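Local coordinates for protein prolyl oligopeptidase (Novosphingobium capsulatum, PDB 1YR2) that probably hydrolyses oligopeptides on the carboxyl side of proline, and far less readily of alanine, as a serine endopeptidase of the S9A family, at residues D166-Y179 / R189-L202. Numbering follows the deposited sequence.
Sequences DAWAASDDGRLLAY and RTVKFVGVADGKPL
Tyr179 lays one face of its ring against Lys192: CB of Lys192 sits over that face, 3.9 Å from the ring centroid, a CH-pi contact shifted toward the rim. At the ring edge, near its plane, comes the backbone N of Val194. CG of Tyr179 stands between its own N and carbonyl carbon (chi1 63°), which swings the ring across the neighbouring strand. Ala178 CB meets the Phe193 ring obliquely, 3.6 Å from CE2. The Arg189 guanidinium takes Asp166 at its edge: NE donates to OD2 at 2.7 Å and 164°, on the anti side of the carboxylate, while NH2 adds a weak bond to the same oxygen. The carboxylate and guanidinium planes are 65° apart. With an alanine here in place of Arg189, the Asp166 carboxylate is likely to lose its charged partner, and Ser186 O the NH1 donor. Strands 176-179 and 189-195 run antiparallel, the hydrogen-bonded pairs Leu177-Val194 and Tyr179-Lys192 each closing two backbone bonds. Strands 176-183 and 188-195, to which these segments belong, are the middle two of a four-stranded blade of the N-terminal beta-propeller, with 163-170 and 204-210 outermost. On the face shared with Tyr179, Leu177 and Val194 lie side by side, CB to CG1 3.8 Å, and Phe122 of strand 120-126 touches Leu177 from the adjacent blade. Beyond the strand, Arg175 O takes two donors, Val196 N (3.1 Å) and a water that also accepts from Ala197 N. Val196 CG2 packs 3.5 Å from Gly174 O.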
loop_
_atom_site.group_PDB
_atom_site.type_symbol
_atom_site.label_atom_id
_atom_site.label_comp_id
_atom_site.label_asym_id
_atom_site.label_seq_id
_atom_site.Cartn_x
_atom_site.Cartn_y
_atom_site.Cartn_z
ATOM N N ASP A 166 -10.013 -16.582 8.295
ATOM C CA ASP A 166 -9.389 -16.261 7.027
ATOM C C ASP A 166 -10.449 -15.614 6.129
ATOM O O ASP A 166 -10.429 -14.370 5.878
ATOM C CB ASP A 166 -8.785 -17.548 6.392
ATOM C CG ASP A 166 -8.186 -17.293 5.004
ATOM O OD1 ASP A 166 -8.215 -16.115 4.517
ATOM O OD2 ASP A 166 -7.695 -18.197 4.284
ATOM N N ALA A 167 -11.444 -16.392 5.723
ATOM C CA ALA A 167 -12.429 -15.903 4.749
ATOM C C ALA A 167 -13.837 -16.237 5.183
ATOM O O ALA A 167 -14.033 -17.142 5.994
ATOM C CB ALA A 167 -12.160 -16.520 3.365
ATOM N N TRP A 168 -14.842 -15.516 4.636
ATOM C CA TRP A 168 -16.240 -15.814 4.950
ATOM C C TRP A 168 -17.089 -15.490 3.714
ATOM O O TRP A 168 -16.682 -14.683 2.931
ATOM C CB TRP A 168 -16.757 -15.065 6.167
ATOM C CG TRP A 168 -16.617 -13.592 6.128
ATOM C CD1 TRP A 168 -15.575 -12.883 6.579
ATOM C CD2 TRP A 168 -17.556 -12.632 5.594
ATOM N NE1 TRP A 168 -15.789 -11.541 6.377
ATOM C CE2 TRP A 168 -16.989 -11.361 5.762
ATOM C CE3 TRP A 168 -18.806 -12.725 5.030
ATOM C CZ2 TRP A 168 -17.623 -10.184 5.384
ATOM C CZ3 TRP A 168 -19.460 -11.537 4.639
ATOM C CH2 TRP A 168 -18.861 -10.291 4.824
ATOM N N ALA A 169 -18.236 -16.145 3.600
ATOM C CA ALA A 169 -19.163 -15.947 2.516
ATOM C C ALA A 169 -20.534 -16.294 3.017
ATOM O O ALA A 169 -20.789 -17.411 3.489
ATOM C CB ALA A 169 -18.794 -16.787 1.332
ATOM N N ALA A 170 -21.446 -15.343 2.905
ATOM C CA ALA A 170 -22.837 -15.612 3.183
ATOM C C ALA A 170 -23.484 -16.299 1.964
ATOM O O ALA A 170 -23.156 -15.990 0.797
ATOM C CB ALA A 170 -23.544 -14.350 3.503
ATOM N N SER A 171 -24.456 -17.169 2.234
ATOM C CA SER A 171 -25.229 -17.810 1.184
ATOM C C SER A 171 -26.061 -16.802 0.385
ATOM O O SER A 171 -26.278 -15.646 0.806
ATOM C CB SER A 171 -26.144 -18.925 1.775
ATOM O OG SER A 171 -27.124 -18.401 2.661
ATOM N N ASP A 172 -26.573 -17.248 -0.762
ATOM C CA ASP A 172 -27.267 -16.326 -1.677
ATOM C C ASP A 172 -28.467 -15.671 -1.023
ATOM O O ASP A 172 -28.767 -14.485 -1.273
ATOM C CB ASP A 172 -27.706 -17.045 -2.971
ATOM C CG ASP A 172 -26.538 -17.341 -3.924
ATOM O OD1 ASP A 172 -25.370 -16.963 -3.620
ATOM O OD2 ASP A 172 -26.697 -17.945 -5.024
ATOM N N ASP A 173 -29.164 -16.402 -0.149
ATOM C CA ASP A 173 -30.331 -15.828 0.536
ATOM C C ASP A 173 -30.036 -15.358 1.972
ATOM O O ASP A 173 -30.941 -14.937 2.694
ATOM C CB ASP A 173 -31.483 -16.826 0.536
ATOM C CG ASP A 173 -31.210 -18.028 1.431
ATOM O OD1 ASP A 173 -30.100 -18.101 2.061
ATOM O OD2 ASP A 173 -32.034 -18.991 1.519
ATOM N N GLY A 174 -28.778 -15.471 2.373
ATOM C CA GLY A 174 -28.237 -14.856 3.571
ATOM C C GLY A 174 -28.527 -15.644 4.834
ATOM O O GLY A 174 -28.348 -15.127 5.945
ATOM N N ARG A 175 -29.041 -16.857 4.687
ATOM C CA ARG A 175 -29.474 -17.606 5.864
ATOM C C ARG A 175 -28.377 -18.470 6.490
ATOM O O ARG A 175 -28.488 -18.838 7.677
ATOM C CB ARG A 175 -30.728 -18.444 5.568
ATOM C CG ARG A 175 -31.976 -17.636 5.180
ATOM C CD ARG A 175 -33.229 -18.510 5.064
ATOM N NE ARG A 175 -33.519 -19.088 6.382
ATOM C CZ ARG A 175 -34.201 -18.470 7.353
ATOM N NH1 ARG A 175 -34.713 -17.286 7.158
ATOM N NH2 ARG A 175 -34.373 -19.063 8.533
ATOM N N LEU A 176 -27.306 -18.745 5.734
ATOM C CA LEU A 176 -26.149 -19.505 6.238
ATOM C C LEU A 176 -24.868 -18.783 5.899
ATOM O O LEU A 176 -24.837 -17.980 4.950
ATOM C CB LEU A 176 -26.080 -20.880 5.569
ATOM C CG LEU A 176 -27.243 -21.793 5.844
ATOM C CD1 LEU A 176 -27.143 -22.986 4.886
ATOM C CD2 LEU A 176 -27.246 -22.257 7.331
ATOM N N LEU A 177 -23.847 -18.991 6.710
ATOM C CA LEU A 177 -22.556 -18.391 6.471
ATOM C C LEU A 177 -21.479 -19.450 6.585
ATOM O O LEU A 177 -21.449 -20.255 7.522
ATOM C CB LEU A 177 -22.333 -17.239 7.439
ATOM C CG LEU A 177 -21.030 -16.490 7.196
ATOM C CD1 LEU A 177 -21.310 -15.136 6.734
ATOM C CD2 LEU A 177 -20.189 -16.536 8.426
ATOM N N ALA A 178 -20.612 -19.452 5.596
ATOM C CA ALA A 178 -19.493 -20.351 5.530
ATOM C C ALA A 178 -18.279 -19.546 5.866
ATOM O O ALA A 178 -18.164 -18.380 5.455
ATOM C CB ALA A 178 -19.355 -20.960 4.123
ATOM N N TYR A 179 -17.345 -20.155 6.610
ATOM C CA TYR A 179 -16.118 -19.494 6.893
ATOM C C TYR A 179 -14.937 -20.425 6.985
ATOM O O TYR A 179 -15.107 -21.579 7.298
ATOM C CB TYR A 179 -16.254 -18.613 8.139
ATOM C CG TYR A 179 -16.555 -19.351 9.370
ATOM C CD1 TYR A 179 -17.847 -19.792 9.645
ATOM C CD2 TYR A 179 -15.571 -19.560 10.313
ATOM C CE1 TYR A 179 -18.124 -20.468 10.830
ATOM C CE2 TYR A 179 -15.845 -20.247 11.456
ATOM C CZ TYR A 179 -17.121 -20.669 11.719
ATOM O OH TYR A 179 -17.401 -21.340 12.888
ATOM N N ARG A 189 -6.864 -25.158 5.697
ATOM C CA ARG A 189 -8.005 -24.501 6.278
ATOM C C ARG A 189 -9.051 -25.530 6.624
ATOM O O ARG A 189 -9.095 -26.646 6.050
ATOM C CB ARG A 189 -8.589 -23.519 5.295
ATOM C CG ARG A 189 -7.703 -22.355 4.977
ATOM C CD ARG A 189 -7.460 -21.382 6.131
ATOM N NE ARG A 189 -6.629 -20.272 5.695
ATOM C CZ ARG A 189 -5.304 -20.261 5.748
ATOM N NH1 ARG A 189 -4.631 -21.300 6.187
ATOM N NH2 ARG A 189 -4.646 -19.214 5.320
ATOM N N THR A 190 -9.894 -25.189 7.581
ATOM C CA THR A 190 -11.083 -25.971 7.866
ATOM C C THR A 190 -12.224 -25.044 7.524
ATOM O O THR A 190 -12.229 -23.906 7.999
ATOM C CB THR A 190 -11.197 -26.330 9.323
ATOM O OG1 THR A 190 -10.067 -27.136 9.723
ATOM C CG2 THR A 190 -12.521 -27.186 9.589
ATOM N N VAL A 191 -13.177 -25.484 6.698
ATOM C CA VAL A 191 -14.349 -24.662 6.423
ATOM C C VAL A 191 -15.488 -25.081 7.321
ATOM O O VAL A 191 -15.773 -26.231 7.428
ATOM C CB VAL A 191 -14.765 -24.749 4.976
ATOM C CG1 VAL A 191 -16.023 -23.948 4.732
ATOM C CG2 VAL A 191 -13.610 -24.222 4.068
ATOM N N LYS A 192 -16.104 -24.130 8.002
ATOM C CA LYS A 192 -17.173 -24.381 8.980
ATOM C C LYS A 192 -18.362 -23.509 8.549
ATOM O O LYS A 192 -18.252 -22.645 7.677
ATOM C CB LYS A 192 -16.718 -23.952 10.366
ATOM C CG LYS A 192 -15.625 -24.813 10.935
ATOM C CD LYS A 192 -15.241 -24.418 12.334
ATOM C CE LYS A 192 -13.943 -25.103 12.704
ATOM N NZ LYS A 192 -13.612 -24.967 14.138
ATOM N N PHE A 193 -19.489 -23.715 9.192
ATOM C CA PHE A 193 -20.710 -23.025 8.825
ATOM C C PHE A 193 -21.442 -22.605 10.118
ATOM O O PHE A 193 -21.453 -23.317 11.127
ATOM C CB PHE A 193 -21.608 -23.952 7.982
ATOM C CG PHE A 193 -20.984 -24.460 6.696
ATOM C CD1 PHE A 193 -20.145 -25.569 6.686
ATOM C CD2 PHE A 193 -21.264 -23.826 5.469
ATOM C CE1 PHE A 193 -19.568 -26.008 5.518
ATOM C CE2 PHE A 193 -20.739 -24.281 4.295
ATOM C CZ PHE A 193 -19.890 -25.359 4.285
ATOM N N VAL A 194 -22.124 -21.468 10.039
ATOM C CA VAL A 194 -22.998 -21.009 11.104
ATOM C C VAL A 194 -24.365 -20.631 10.488
ATOM O O VAL A 194 -24.459 -20.212 9.323
ATOM C CB VAL A 194 -22.322 -19.833 11.839
ATOM C CG1 VAL A 194 -22.130 -18.636 10.943
ATOM C CG2 VAL A 194 -23.057 -19.424 13.040
ATOM N N GLY A 195 -25.431 -20.887 11.242
ATOM C CA GLY A 195 -26.753 -20.403 10.900
ATOM C C GLY A 195 -26.840 -18.956 11.324
ATOM O O GLY A 195 -26.470 -18.558 12.421
ATOM N N VAL A 196 -27.323 -18.131 10.437
ATOM C CA VAL A 196 -27.238 -16.717 10.668
ATOM C C VAL A 196 -28.272 -16.230 11.687
ATOM O O VAL A 196 -27.951 -15.380 12.531
ATOM C CB VAL A 196 -27.367 -15.948 9.344
ATOM C CG1 VAL A 196 -27.462 -14.487 9.583
ATOM C CG2 VAL A 196 -26.153 -16.246 8.426
ATOM N N ALA A 197 -29.512 -16.728 11.595
ATOM C CA ALA A 197 -30.596 -16.294 12.492
ATOM C C ALA A 197 -30.182 -16.431 13.958
ATOM O O ALA A 197 -30.351 -15.490 14.739
ATOM C CB ALA A 197 -31.886 -17.098 12.238
ATOM N N ASP A 198 -29.646 -17.581 14.343
ATOM C CA ASP A 198 -29.265 -17.806 15.753
ATOM C C ASP A 198 -27.764 -17.760 16.060
ATOM O O ASP A 198 -27.376 -17.756 17.218
ATOM C CB ASP A 198 -29.853 -19.100 16.306
ATOM C CG ASP A 198 -29.430 -20.340 15.524
ATOM O OD1 ASP A 198 -28.533 -20.282 14.619
ATOM O OD2 ASP A 198 -29.983 -21.442 15.749
ATOM N N GLY A 199 -26.930 -17.732 15.036
ATOM C CA GLY A 199 -25.500 -17.678 15.245
ATOM C C GLY A 199 -24.891 -18.986 15.735
ATOM O O GLY A 199 -23.746 -18.981 16.170
ATOM N N LYS A 200 -25.598 -20.100 15.592
ATOM C CA LYS A 200 -25.089 -21.375 16.064
ATOM C C LYS A 200 -24.396 -22.184 14.973
ATOM O O LYS A 200 -24.896 -22.253 13.840
ATOM C CB LYS A 200 -26.226 -22.197 16.678
ATOM C CG LYS A 200 -26.644 -21.678 18.062
ATOM C CD LYS A 200 -28.098 -22.002 18.367
ATOM C CE LYS A 200 -28.487 -21.709 19.834
ATOM N NZ LYS A 200 -29.915 -21.209 19.944
ATOM N N PRO A 201 -23.259 -22.815 15.305
ATOM C CA PRO A 201 -22.544 -23.667 14.332
ATOM C C PRO A 201 -23.414 -24.793 13.754
ATOM O O PRO A 201 -24.249 -25.307 14.465
ATOM C CB PRO A 201 -21.369 -24.256 15.132
ATOM C CG PRO A 201 -21.651 -23.965 16.612
ATOM C CD PRO A 201 -22.586 -22.781 16.625
ATOM N N LEU A 202 -23.278 -25.091 12.465
ATOM C CA LEU A 202 -23.764 -26.332 11.922
ATOM C C LEU A 202 -22.659 -27.370 12.111
ATOM O O LEU A 202 -21.484 -27.054 12.448
ATOM C CB LEU A 202 -24.115 -26.282 10.425
ATOM C CG LEU A 202 -24.902 -25.149 9.737
ATOM C CD1 LEU A 202 -25.704 -25.715 8.554
ATOM C CD2 LEU A 202 -25.770 -24.433 10.692
HETATM O O HOH W 1 -30.583 -18.159 9.301
#